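Side-chain contacts in light Chain (Clostridium botulinum, PDB 6BVD), which acts as the zinc metalloprotease of the mosaic botulinum neurotoxin HA, probably cleaving a SNARE protein inside nerve terminals: residues F36-F39 against V45-I48; K295-R300 against Y324-D329; I262-F267 against N276-S281; S59-P64 against P160-T165; P222-M227 against F351-L356. All blocks are in the same frame, centred on the assembly; numbering follows the deposited sequence.

Contact 1 (F36-F39 against V45-I48); sequences FKAF and VWII
F39 O accepts from I47 N at 2.7 Å, the shortest polar bond here, and the bond is nearly straight (166°). The same oxygen also meets the alpha carbon of W46 in a CA-H...O contact. The two strands form a beta hairpin, and F39 and I47 are an antiparallel hydrogen-bonded pair in it. The return bond runs 3.0 Å from F39 N to I47 O and is more bent, with an angle of 143° at the hydrogen. I47 O takes a second, softer contact from the alpha carbon of A38. It also lies in the plane of the F39 ring, at its edge near CD2.

The side chains divide between two faces of the sheet. F39 and I47 share one face, where both touch L90 of helix 83-100. A38 lies on the other, between W46 and I48. Its CB is 3.6 Å from W46 CE3 and 3.9 Å from I48 CG1. The edge of the indole is also turned to the backbone, with A38 O near its plane. I48 CG1, beside the backbone N at chi1 -57°, meets A38, while CG2 and the end methyl CD1 both reach F36 CB. The F36 ring leads on to Y29 and W158, and F36 CB stays behind, 3.9 Å from I48 CG2.

Contact 2 (K295-R300 against Y324-D329); sequences KRIASR and YQFAKD
I297 has chi1 near -69°, which puts CG1 beside its backbone N and CG2 opposite that N. Both branches then touch Y324, and CG2 meets F326 too. F326 has a similar chi1, -71°, and this carries its ring to the helix at A298.

I297 CG2 is over one face of the Y324 ring, 3.8 Å from Y324 CE2, in a CH-pi contact. I297 CD1 reaches further along the same ring and stops 3.8 Å from Y324 OH. The same CG2 lies in the plane of the F326 ring, 3.9 Å from F326 CZ. One methyl thus meets a face of one ring and the edge of the other.

A298 CB lies over one face of the F326 ring, toward its rim, in a second CH-pi contact, 3.7 Å from the ring centroid and 17° off the normal. A298 N comes closer still, 3.4 Å from F326 CZ. Y324 CB is over the opposite face, also toward the rim. Between the two rings the chain leaves helix 313-323 at Q325, in a Schellman motif with positive phi. The contact joins that helix end to helix 280-301.

The interface is apolar and all four touching residues are buried. The hydroxyl of the buried Y324 hydrogen-bonds to G188 O. Dispersion and CH-pi contacts therefore hold the segments together, while the tyrosine keeps a polar partner elsewhere.

Contact 3 (I262-F267 against N276-S281); sequences ITSAEF and NIVPQS
The backbones come nearest where S264, next to the N-cap residue T263, faces the loop before helix 280-301, with S264 CA 6.0 Å from V278 CA. T263 caps helix 264-270, and T263 OG1 accepts a weak bond from A265 N. P279 is the N-cap residue of helix 280-301.

V278 touches both S264 and F267. Its two methyls part ways. CG1, opposite the backbone N at chi1 -175°, goes to S264 and stops 3.4 Å from S264 OG. CG2 turns to F267 and lies 3.8 Å from F267 CB. The hydroxyl of S264 has its polar partner outside the segments, at Y245 O. Its contact with the valine is van der Waals only.

I277 takes the flat side of F267. Its CG2 sits over the centre of the ring, 4.1 Å from the centroid and 12° off the normal, a CH-pi contact. I277 CD1 reaches the rim of the same ring, 3.9 Å from F267 CD1. The edge of the ring is met in plane by I262 O of its own segment.

E266 points its carboxylate away from this interface and binds the zinc ion together with H228 and H232. The contact thus packs S264 and F267, close in sequence to the glutamate ligand, in a zinc site of the gluzincin type, HExxH plus a glutamate.

Contact 4 (S59-P64 against P160-T165); sequences SLFNPP and PGPDLT
A proline-aromatic CH-pi contact, P162 over F61, joins two loops here. One leads from strand 45-48 to helix 65-70 and the other from strand 155-158 to strand 168-171. P162 CG stands over the centre of the F61 ring, 3.8 Å from the centroid and only 4° off its normal. P162 CD drifts toward the rim and is 3.8 Å from F61 CZ. The backbone of G161 and P162 continues along the ring, with P162 N 3.6 Å from F61 CE2.

L60 adds a smaller contact on the exposed side. Its CB is 4.0 Å from P162 CG, and its carbonyl oxygen meets P162 CB. F61 also makes a cation-pi contact with R53.

A water bridges the two loops. It donates to F61 O at 2.8 Å and to P162 O at 2.6 Å, so one water serves the carbonyls of both loops.

Beyond P162 the second loop is braced by D163. D163 OD1 accepts from T165 OG1 and T165 N on the same face of its carboxylate, and from Y74 N elsewhere. The bond of 2.9 Å from T165 N to D163 OD1 closes an Asx turn.

Contact 5 (P222-M227 against F351-L356); sequences PALILM and FTEFNL
L224 and M227 of helix 222-237 make the close part of this contact, against E353 and L356 at the start of helix 353-360. L224 has CG opposite its backbone N, chi1 -175°, and this points its methyls at the second helix. L224 CD2 lies 3.9 Å from E353 CG, and the two side chains cross at about a right angle. L224 CD1 is 4.1 Å from L356 CB and close to E353 O. One turn after L224, M227 meets the same leucine of the second helix: L356 CD1 is 3.9 Å from M227 SD and 4.0 Å from M227 CB. All four of these residues are buried, and M227 and L356 also touch helix 104-115.

Away from this core the fit is slack. I225 points off, and I225 CD1 stays 5.8 Å from E353 OE2. F354 starts away from helix 222-237 and is exposed. N355 is partly exposed, and its backbone N bonds to T352 OG1, 3.1 Å away, capping the helix.

Of the E353 side chain, CG is what meets L224. The chain is extended beyond CG and carries the carboxylate past the apolar patch. There OE2 bonds to T364, and OE1 forms a salt bridge with R365 and a weak bond to H228 ND1. H228 is a zinc ligand. The methylene packing and the outside bonds together make E353 a second-shell residue, consistent with a part in orienting H228.

Contact 1 comes first along the chain, in the eight-stranded mixed sheet. Contact 4 ties a loop after its strand 45-48 to one after strand 155-158 of the same sheet. The centres of contacts 1 and 4 are about 22 Å apart. Contact 5 lies nearest the middle of the chain and spans 222 to 356, so contacts 3 and 2 fall within that span. Contacts 3 and 5, about 18 Å apart between centres, both lie near the zinc site: contact 3 holds its ligand E266, and contact 5 holds E353, which bonds weakly to the ligand H228. Contact 2 shares helix 280-301 with contact 3, about 28 Å away between centres. Contacts 1 and 3 lie on opposite sides of the chain's centre.

Contact 1 (F36-F39 against V45-I48)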
# COMPACT_ATOMS: atom_id res chain seq x y z
N PHE A 36 -9.12 -3.76 -28.34
CA PHE A 36 -9.61 -3.73 -26.97
C PHE A 36 -8.83 -2.69 -26.18
O PHE A 36 -7.60 -2.61 -26.30
CB PHE A 36 -9.42 -5.09 -26.27
CG PHE A 36 -10.21 -6.22 -26.89
CD1 PHE A 36 -11.40 -6.66 -26.32
CD2 PHE A 36 -9.72 -6.88 -27.99
CE1 PHE A 36 -12.11 -7.71 -26.88
CE2 PHE A 36 -10.42 -7.95 -28.56
CZ PHE A 36 -11.63 -8.36 -28.02
N LYS A 37 -9.53 -1.95 -25.33
CA LYS A 37 -8.87 -1.00 -24.42
C LYS A 37 -8.01 -1.78 -23.40
O LYS A 37 -8.51 -2.69 -22.72
CB LYS A 37 -9.91 -0.14 -23.71
CG LYS A 37 -9.32 1.10 -23.06
CD LYS A 37 -10.36 1.96 -22.40
CE LYS A 37 -9.76 3.27 -21.91
NZ LYS A 37 -10.79 4.19 -21.40
N ALA A 38 -6.72 -1.45 -23.34
CA ALA A 38 -5.76 -2.20 -22.50
C ALA A 38 -4.93 -1.28 -21.61
O ALA A 38 -4.74 -0.07 -21.93
CB ALA A 38 -4.84 -3.04 -23.42
N PHE A 39 -4.45 -1.85 -20.48
CA PHE A 39 -3.86 -1.09 -19.37
C PHE A 39 -2.52 -1.72 -18.98
O PHE A 39 -2.45 -2.91 -18.70
CB PHE A 39 -4.86 -1.04 -18.19
CG PHE A 39 -6.21 -0.47 -18.56
CD1 PHE A 39 -6.54 0.83 -18.24
CD2 PHE A 39 -7.14 -1.24 -19.25
CE1 PHE A 39 -7.76 1.35 -18.56
CE2 PHE A 39 -8.34 -0.73 -19.61
CZ PHE A 39 -8.68 0.58 -19.27
N VAL A 45 3.53 -5.74 -19.55
CA VAL A 45 2.37 -6.52 -19.10
C VAL A 45 1.11 -5.69 -19.28
O VAL A 45 0.98 -4.58 -18.72
CB VAL A 45 2.49 -6.98 -17.60
CG1 VAL A 45 1.33 -7.87 -17.22
CG2 VAL A 45 3.78 -7.72 -17.37
N TRP A 46 0.18 -6.22 -20.05
CA TRP A 46 -1.06 -5.51 -20.34
C TRP A 46 -2.22 -6.24 -19.74
O TRP A 46 -2.26 -7.48 -19.79
CB TRP A 46 -1.29 -5.37 -21.87
CG TRP A 46 -0.29 -4.46 -22.47
CD1 TRP A 46 0.95 -4.79 -22.89
CD2 TRP A 46 -0.43 -3.04 -22.65
NE1 TRP A 46 1.60 -3.65 -23.35
CE2 TRP A 46 0.78 -2.57 -23.20
CE3 TRP A 46 -1.46 -2.12 -22.40
CZ2 TRP A 46 0.98 -1.20 -23.55
CZ3 TRP A 46 -1.26 -0.75 -22.73
CH2 TRP A 46 -0.04 -0.32 -23.28
N ILE A 47 -3.17 -5.49 -19.22
CA ILE A 47 -4.44 -6.08 -18.79
C ILE A 47 -5.60 -5.66 -19.67
O ILE A 47 -5.80 -4.45 -19.92
CB ILE A 47 -4.76 -5.69 -17.32
CG1 ILE A 47 -3.61 -6.13 -16.42
CG2 ILE A 47 -6.14 -6.27 -16.87
CD1 ILE A 47 -3.72 -5.65 -14.99
N ILE A 48 -6.37 -6.65 -20.14
CA ILE A 48 -7.66 -6.36 -20.74
C ILE A 48 -8.77 -6.86 -19.82
O ILE A 48 -9.06 -8.05 -19.77
CB ILE A 48 -7.81 -6.99 -22.13
CG1 ILE A 48 -6.67 -6.52 -23.05
CG2 ILE A 48 -9.22 -6.70 -22.71
CD1 ILE A 48 -6.59 -7.24 -24.41

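Contact 2 (K295-R300 against Y324-D329)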
# COMPACT_ATOMS: atom_id res chain seq x y z
N LYS A 295 21.15 -24.58 -26.84
CA LYS A 295 22.30 -24.74 -27.75
C LYS A 295 21.93 -24.33 -29.18
O LYS A 295 22.76 -23.73 -29.91
CB LYS A 295 22.83 -26.17 -27.75
CG LYS A 295 23.73 -26.53 -26.56
CD LYS A 295 24.12 -28.02 -26.59
CE LYS A 295 25.01 -28.38 -25.38
NZ LYS A 295 25.32 -29.83 -25.28
N ARG A 296 20.73 -24.71 -29.62
CA ARG A 296 20.26 -24.30 -30.94
C ARG A 296 20.11 -22.79 -31.02
O ARG A 296 20.43 -22.20 -32.04
CB ARG A 296 18.94 -24.97 -31.29
CG ARG A 296 19.06 -26.47 -31.47
CD ARG A 296 17.74 -27.10 -31.87
NE ARG A 296 17.81 -28.56 -31.99
CZ ARG A 296 16.76 -29.35 -32.22
NH1 ARG A 296 15.55 -28.84 -32.37
NH2 ARG A 296 16.93 -30.66 -32.30
N ILE A 297 19.63 -22.15 -29.94
CA ILE A 297 19.46 -20.68 -29.97
C ILE A 297 20.81 -19.98 -30.01
O ILE A 297 20.96 -19.01 -30.75
CB ILE A 297 18.58 -20.20 -28.82
CG1 ILE A 297 17.15 -20.69 -29.06
CG2 ILE A 297 18.60 -18.65 -28.61
CD1 ILE A 297 16.22 -20.44 -27.90
N ALA A 298 21.82 -20.51 -29.32
CA ALA A 298 23.17 -19.92 -29.37
C ALA A 298 23.73 -19.95 -30.78
O ALA A 298 24.35 -18.98 -31.24
CB ALA A 298 24.12 -20.64 -28.40
N SER A 299 23.53 -21.09 -31.45
CA SER A 299 23.98 -21.31 -32.82
C SER A 299 23.31 -20.35 -33.81
O SER A 299 23.93 -19.83 -34.74
CB SER A 299 23.71 -22.77 -33.22
OG SER A 299 24.28 -23.07 -34.46
N ARG A 300 22.01 -20.16 -33.62
CA ARG A 300 21.21 -19.29 -34.47
C ARG A 300 21.57 -17.81 -34.24
O ARG A 300 21.58 -17.01 -35.18
CB ARG A 300 19.73 -19.57 -34.21
CG ARG A 300 18.79 -18.63 -34.90
CD ARG A 300 17.43 -18.67 -34.27
NE ARG A 300 16.66 -19.79 -34.76
CZ ARG A 300 15.66 -19.71 -35.64
NH1 ARG A 300 15.29 -18.55 -36.16
NH2 ARG A 300 15.03 -20.82 -35.99
N TYR A 324 19.85 -15.93 -21.90
CA TYR A 324 20.14 -17.36 -21.96
C TYR A 324 21.46 -17.70 -21.31
O TYR A 324 21.87 -18.84 -21.33
CB TYR A 324 20.13 -17.85 -23.41
CG TYR A 324 18.78 -17.74 -24.03
CD1 TYR A 324 17.77 -18.63 -23.66
CD2 TYR A 324 18.50 -16.79 -25.01
CE1 TYR A 324 16.52 -18.56 -24.20
CE2 TYR A 324 17.24 -16.71 -25.58
CZ TYR A 324 16.26 -17.60 -25.17
OH TYR A 324 15.00 -17.56 -25.69
N GLN A 325 22.12 -16.69 -20.73
CA GLN A 325 23.40 -16.86 -20.03
C GLN A 325 24.44 -17.55 -20.87
O GLN A 325 25.18 -18.43 -20.41
CB GLN A 325 23.18 -17.65 -18.75
CG GLN A 325 22.39 -16.87 -17.74
CD GLN A 325 23.22 -15.77 -17.08
OE1 GLN A 325 24.08 -16.06 -16.25
NE2 GLN A 325 22.93 -14.51 -17.41
N PHE A 326 24.49 -17.14 -22.13
CA PHE A 326 25.47 -17.65 -23.05
C PHE A 326 26.86 -17.16 -22.74
O PHE A 326 27.05 -16.02 -22.29
CB PHE A 326 25.11 -17.21 -24.49
CG PHE A 326 23.90 -17.89 -25.08
CD1 PHE A 326 23.53 -19.18 -24.71
CD2 PHE A 326 23.11 -17.21 -26.04
CE1 PHE A 326 22.40 -19.78 -25.29
CE2 PHE A 326 22.00 -17.80 -26.63
CZ PHE A 326 21.62 -19.09 -26.26
N ALA A 327 27.86 -18.00 -23.06
CA ALA A 327 29.25 -17.58 -23.16
C ALA A 327 29.50 -16.84 -24.48
O ALA A 327 28.87 -17.16 -25.48
CB ALA A 327 30.16 -18.77 -23.07
N LYS A 328 30.39 -15.85 -24.48
CA LYS A 328 30.80 -15.13 -25.70
C LYS A 328 32.32 -15.09 -25.80
O LYS A 328 32.96 -14.54 -24.91
CB LYS A 328 30.24 -13.72 -25.70
CG LYS A 328 30.41 -12.96 -27.01
CD LYS A 328 29.93 -11.53 -26.85
CE LYS A 328 29.87 -10.77 -28.18
NZ LYS A 328 29.41 -9.36 -27.96
N ASP A 329 32.91 -15.70 -26.83
CA ASP A 329 34.38 -15.75 -26.88
C ASP A 329 34.96 -14.46 -27.46
O ASP A 329 34.22 -13.53 -27.77
CB ASP A 329 34.89 -17.00 -27.62
CG ASP A 329 34.64 -16.98 -29.13
OD1 ASP A 329 34.46 -15.91 -29.74
OD2 ASP A 329 34.69 -18.08 -29.73

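Contact 3 (I262-F267 against N276-S281)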
# COMPACT_ATOMS: atom_id res chain seq x y z
N ILE A 262 -1.47 -35.73 -14.60
CA ILE A 262 -1.28 -34.26 -14.58
C ILE A 262 0.13 -33.93 -15.09
O ILE A 262 1.09 -34.58 -14.67
CB ILE A 262 -1.46 -33.71 -13.12
CG1 ILE A 262 -2.90 -33.88 -12.62
CG2 ILE A 262 -1.06 -32.23 -13.01
CD1 ILE A 262 -3.93 -33.17 -13.47
N THR A 263 0.29 -32.91 -15.94
CA THR A 263 1.64 -32.56 -16.42
C THR A 263 2.62 -32.35 -15.25
O THR A 263 2.25 -31.77 -14.22
CB THR A 263 1.64 -31.26 -17.31
OG1 THR A 263 3.00 -30.95 -17.66
CG2 THR A 263 1.07 -30.07 -16.57
N SER A 264 3.86 -32.84 -15.42
CA SER A 264 4.92 -32.68 -14.41
C SER A 264 5.15 -31.22 -14.03
O SER A 264 5.69 -30.94 -12.96
CB SER A 264 6.25 -33.25 -14.91
OG SER A 264 6.25 -34.66 -14.87
N ALA A 265 4.76 -30.31 -14.93
CA ALA A 265 4.97 -28.86 -14.70
C ALA A 265 4.17 -28.33 -13.50
O ALA A 265 4.59 -27.37 -12.86
CB ALA A 265 4.61 -28.03 -15.98
N GLU A 266 3.01 -28.93 -13.20
CA GLU A 266 2.23 -28.43 -12.06
C GLU A 266 2.97 -28.75 -10.78
O GLU A 266 2.95 -27.95 -9.83
CB GLU A 266 0.83 -29.03 -11.99
CG GLU A 266 -0.01 -28.77 -13.23
CD GLU A 266 -0.44 -27.34 -13.44
OE1 GLU A 266 -0.13 -26.44 -12.61
OE2 GLU A 266 -1.11 -27.12 -14.47
N PHE A 267 3.63 -29.91 -10.73
CA PHE A 267 4.33 -30.25 -9.47
C PHE A 267 5.61 -29.41 -9.33
O PHE A 267 6.00 -29.03 -8.21
CB PHE A 267 4.65 -31.73 -9.43
CG PHE A 267 3.41 -32.60 -9.52
CD1 PHE A 267 2.62 -32.83 -8.41
CD2 PHE A 267 3.00 -33.11 -10.75
CE1 PHE A 267 1.47 -33.62 -8.49
CE2 PHE A 267 1.86 -33.90 -10.85
CZ PHE A 267 1.09 -34.15 -9.73
N ASN A 276 9.43 -34.11 -5.68
CA ASN A 276 9.80 -35.51 -5.59
C ASN A 276 8.74 -36.44 -6.19
O ASN A 276 8.99 -37.62 -6.39
CB ASN A 276 10.07 -35.87 -4.14
CG ASN A 276 11.18 -35.01 -3.54
OD1 ASN A 276 12.13 -34.61 -4.24
ND2 ASN A 276 11.06 -34.70 -2.25
N ILE A 277 7.56 -35.91 -6.47
CA ILE A 277 6.56 -36.67 -7.21
C ILE A 277 7.00 -36.87 -8.68
O ILE A 277 6.73 -37.92 -9.29
CB ILE A 277 5.20 -35.96 -7.13
CG1 ILE A 277 4.73 -35.96 -5.67
CG2 ILE A 277 4.17 -36.64 -8.02
CD1 ILE A 277 3.47 -35.15 -5.40
N VAL A 278 7.70 -35.90 -9.23
CA VAL A 278 8.17 -36.04 -10.61
C VAL A 278 9.35 -36.98 -10.64
O VAL A 278 10.35 -36.70 -9.98
CB VAL A 278 8.58 -34.67 -11.24
CG1 VAL A 278 8.95 -34.83 -12.74
CG2 VAL A 278 7.47 -33.69 -11.07
N PRO A 279 9.24 -38.09 -11.39
CA PRO A 279 10.31 -39.08 -11.52
C PRO A 279 11.62 -38.49 -12.00
O PRO A 279 11.64 -37.61 -12.90
CB PRO A 279 9.77 -40.06 -12.57
CG PRO A 279 8.28 -39.95 -12.45
CD PRO A 279 8.01 -38.52 -12.09
N GLN A 280 12.71 -39.03 -11.46
CA GLN A 280 14.06 -38.59 -11.83
C GLN A 280 14.34 -38.60 -13.34
O GLN A 280 15.04 -37.70 -13.85
CB GLN A 280 15.08 -39.50 -11.16
CG GLN A 280 16.40 -38.82 -10.97
CD GLN A 280 16.22 -37.56 -10.15
OE1 GLN A 280 16.48 -36.44 -10.62
NE2 GLN A 280 15.72 -37.72 -8.92
N SER A 281 13.83 -39.62 -14.05
CA SER A 281 14.06 -39.73 -15.49
C SER A 281 13.37 -38.62 -16.26
O SER A 281 13.89 -38.15 -17.29
CB SER A 281 13.60 -41.10 -16.02
OG SER A 281 12.34 -41.45 -15.50

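Contact 4 (S59-P64 against P160-T165)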
# COMPACT_ATOMS: atom_id res chain seq x y z
N SER A 59 -22.27 -20.58 -25.68
CA SER A 59 -23.28 -21.22 -24.86
C SER A 59 -22.65 -21.70 -23.56
O SER A 59 -23.34 -21.90 -22.59
CB SER A 59 -23.93 -22.38 -25.62
OG SER A 59 -23.15 -23.55 -25.52
N LEU A 60 -21.32 -21.83 -23.54
CA LEU A 60 -20.65 -22.34 -22.35
C LEU A 60 -20.62 -21.33 -21.20
O LEU A 60 -20.40 -21.72 -20.05
CB LEU A 60 -19.23 -22.78 -22.69
CG LEU A 60 -19.14 -23.95 -23.68
CD1 LEU A 60 -17.68 -24.22 -24.11
CD2 LEU A 60 -19.79 -25.21 -23.11
N PHE A 61 -20.86 -20.05 -21.49
CA PHE A 61 -20.83 -19.02 -20.45
C PHE A 61 -22.05 -19.12 -19.54
O PHE A 61 -22.05 -18.57 -18.44
CB PHE A 61 -20.74 -17.62 -21.04
CG PHE A 61 -19.37 -17.27 -21.55
CD1 PHE A 61 -18.97 -17.67 -22.82
CD2 PHE A 61 -18.49 -16.58 -20.75
CE1 PHE A 61 -17.70 -17.38 -23.28
CE2 PHE A 61 -17.24 -16.27 -21.21
CZ PHE A 61 -16.83 -16.67 -22.47
N ASN A 62 -23.08 -19.81 -20.03
CA ASN A 62 -24.31 -19.96 -19.27
C ASN A 62 -24.82 -21.40 -19.25
O ASN A 62 -25.91 -21.68 -19.76
CB ASN A 62 -25.37 -19.04 -19.87
CG ASN A 62 -26.53 -18.84 -18.94
OD1 ASN A 62 -26.39 -18.95 -17.71
ND2 ASN A 62 -27.70 -18.59 -19.50
N PRO A 63 -24.07 -22.32 -18.61
CA PRO A 63 -24.45 -23.74 -18.65
C PRO A 63 -25.77 -24.05 -17.95
O PRO A 63 -26.10 -23.41 -16.95
CB PRO A 63 -23.30 -24.44 -17.91
CG PRO A 63 -22.64 -23.39 -17.09
CD PRO A 63 -23.00 -22.03 -17.65
N PRO A 64 -26.51 -25.05 -18.46
CA PRO A 64 -27.81 -25.49 -17.92
C PRO A 64 -27.67 -26.13 -16.55
O PRO A 64 -26.55 -26.44 -16.13
CB PRO A 64 -28.29 -26.51 -18.96
CG PRO A 64 -27.05 -27.02 -19.59
CD PRO A 64 -26.13 -25.83 -19.65
N PRO A 160 -11.85 -13.83 -16.53
CA PRO A 160 -12.14 -15.25 -16.76
C PRO A 160 -12.93 -15.58 -18.02
O PRO A 160 -13.67 -14.74 -18.55
CB PRO A 160 -12.97 -15.64 -15.54
CG PRO A 160 -13.59 -14.37 -15.09
CD PRO A 160 -12.53 -13.32 -15.33
N GLY A 161 -12.78 -16.83 -18.45
CA GLY A 161 -13.71 -17.44 -19.40
C GLY A 161 -15.02 -17.82 -18.72
O GLY A 161 -15.44 -17.17 -17.76
N PRO A 162 -15.68 -18.89 -19.21
CA PRO A 162 -16.98 -19.33 -18.67
C PRO A 162 -16.97 -19.62 -17.18
O PRO A 162 -17.88 -19.15 -16.49
CB PRO A 162 -17.29 -20.59 -19.48
CG PRO A 162 -16.71 -20.27 -20.83
CD PRO A 162 -15.40 -19.55 -20.51
N ASP A 163 -16.00 -20.40 -16.71
CA ASP A 163 -15.91 -20.76 -15.29
C ASP A 163 -15.14 -19.67 -14.52
O ASP A 163 -13.93 -19.52 -14.70
CB ASP A 163 -15.23 -22.13 -15.13
CG ASP A 163 -15.33 -22.69 -13.70
OD1 ASP A 163 -15.46 -21.91 -12.72
OD2 ASP A 163 -15.29 -23.94 -13.57
N LEU A 164 -15.85 -18.91 -13.69
CA LEU A 164 -15.25 -17.81 -12.93
C LEU A 164 -14.20 -18.26 -11.93
O LEU A 164 -13.48 -17.41 -11.41
CB LEU A 164 -16.30 -17.01 -12.20
CG LEU A 164 -17.41 -16.41 -13.04
CD1 LEU A 164 -18.34 -15.63 -12.16
CD2 LEU A 164 -16.83 -15.52 -14.13
N THR A 165 -14.10 -19.57 -11.65
CA THR A 165 -13.10 -20.06 -10.68
C THR A 165 -11.83 -20.59 -11.37
O THR A 165 -10.84 -20.89 -10.70
CB THR A 165 -13.70 -21.19 -9.80
OG1 THR A 165 -13.93 -22.34 -10.60
CG2 THR A 165 -15.03 -20.77 -9.20
O HOH W 1 -20.01 -17.66 -16.74

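Contact 5 (P222-M227 against F351-L356)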
# COMPACT_ATOMS: atom_id res chain seq x y z
N PRO A 222 -5.42 -14.34 -3.07
CA PRO A 222 -5.35 -14.11 -4.53
C PRO A 222 -3.99 -13.69 -5.05
O PRO A 222 -3.70 -13.99 -6.20
CB PRO A 222 -6.38 -12.99 -4.76
CG PRO A 222 -7.39 -13.19 -3.69
CD PRO A 222 -6.55 -13.63 -2.46
N ALA A 223 -3.14 -13.04 -4.24
CA ALA A 223 -1.81 -12.66 -4.72
C ALA A 223 -0.93 -13.90 -4.99
O ALA A 223 -0.12 -13.93 -5.93
CB ALA A 223 -1.13 -11.69 -3.74
N LEU A 224 -1.10 -14.93 -4.17
CA LEU A 224 -0.35 -16.16 -4.34
C LEU A 224 -0.91 -16.92 -5.56
O LEU A 224 -0.13 -17.49 -6.33
CB LEU A 224 -0.40 -17.05 -3.06
CG LEU A 224 0.49 -18.29 -3.16
CD1 LEU A 224 1.96 -17.85 -3.37
CD2 LEU A 224 0.37 -19.22 -1.92
N ILE A 225 -2.24 -16.87 -5.74
CA ILE A 225 -2.87 -17.47 -6.90
C ILE A 225 -2.34 -16.79 -8.19
O ILE A 225 -2.04 -17.47 -9.15
CB ILE A 225 -4.43 -17.39 -6.87
CG1 ILE A 225 -5.00 -18.12 -5.63
CG2 ILE A 225 -5.02 -18.02 -8.13
CD1 ILE A 225 -4.59 -19.61 -5.53
N LEU A 226 -2.19 -15.46 -8.17
CA LEU A 226 -1.65 -14.76 -9.35
C LEU A 226 -0.17 -15.15 -9.56
O LEU A 226 0.26 -15.47 -10.68
CB LEU A 226 -1.82 -13.25 -9.16
CG LEU A 226 -1.22 -12.33 -10.23
CD1 LEU A 226 -1.73 -12.75 -11.63
CD2 LEU A 226 -1.56 -10.87 -9.88
N MET A 227 0.60 -15.20 -8.48
CA MET A 227 2.00 -15.63 -8.60
C MET A 227 2.16 -17.05 -9.22
O MET A 227 3.05 -17.30 -10.04
CB MET A 227 2.70 -15.53 -7.23
CG MET A 227 3.10 -14.06 -6.87
SD MET A 227 4.08 -13.94 -5.37
CE MET A 227 2.80 -13.96 -4.12
N PHE A 351 11.40 -20.35 -8.66
CA PHE A 351 10.13 -19.71 -8.39
C PHE A 351 9.00 -20.74 -8.19
O PHE A 351 8.59 -21.35 -9.16
CB PHE A 351 9.79 -18.76 -9.52
CG PHE A 351 10.82 -17.69 -9.72
CD1 PHE A 351 10.79 -16.56 -8.93
CD2 PHE A 351 11.81 -17.82 -10.68
CE1 PHE A 351 11.75 -15.53 -9.11
CE2 PHE A 351 12.76 -16.82 -10.87
CZ PHE A 351 12.73 -15.67 -10.07
N THR A 352 8.53 -20.92 -6.96
CA THR A 352 7.52 -21.95 -6.68
C THR A 352 6.47 -21.39 -5.76
O THR A 352 6.75 -20.46 -5.01
CB THR A 352 8.15 -23.21 -6.03
OG1 THR A 352 8.68 -22.89 -4.73
CG2 THR A 352 9.25 -23.77 -6.89
N GLU A 353 5.27 -21.97 -5.79
CA GLU A 353 4.19 -21.56 -4.90
C GLU A 353 4.59 -21.80 -3.43
O GLU A 353 4.34 -20.97 -2.56
CB GLU A 353 2.91 -22.33 -5.23
CG GLU A 353 1.72 -22.05 -4.30
CD GLU A 353 0.47 -22.83 -4.66
OE1 GLU A 353 0.32 -23.17 -5.87
OE2 GLU A 353 -0.36 -23.14 -3.75
N PHE A 354 5.22 -22.93 -3.18
CA PHE A 354 5.67 -23.30 -1.83
C PHE A 354 6.63 -22.25 -1.24
O PHE A 354 6.48 -21.81 -0.09
CB PHE A 354 6.36 -24.67 -1.86
CG PHE A 354 6.82 -25.14 -0.49
CD1 PHE A 354 5.91 -25.69 0.42
CD2 PHE A 354 8.15 -25.01 -0.10
CE1 PHE A 354 6.33 -26.12 1.70
CE2 PHE A 354 8.58 -25.43 1.17
CZ PHE A 354 7.66 -25.99 2.07
N ASN A 355 7.64 -21.86 -2.02
CA ASN A 355 8.64 -20.91 -1.53
C ASN A 355 8.09 -19.50 -1.39
O ASN A 355 8.44 -18.79 -0.43
CB ASN A 355 9.88 -20.88 -2.45
CG ASN A 355 11.02 -20.06 -1.85
OD1 ASN A 355 11.60 -20.43 -0.81
ND2 ASN A 355 11.35 -18.93 -2.48
N LEU A 356 7.27 -19.07 -2.35
CA LEU A 356 6.68 -17.73 -2.29
C LEU A 356 5.68 -17.65 -1.11
O LEU A 356 5.56 -16.63 -0.46
CB LEU A 356 6.00 -17.36 -3.62
CG LEU A 356 7.00 -17.21 -4.79
CD1 LEU A 356 6.25 -17.06 -6.15
CD2 LEU A 356 7.88 -16.03 -4.65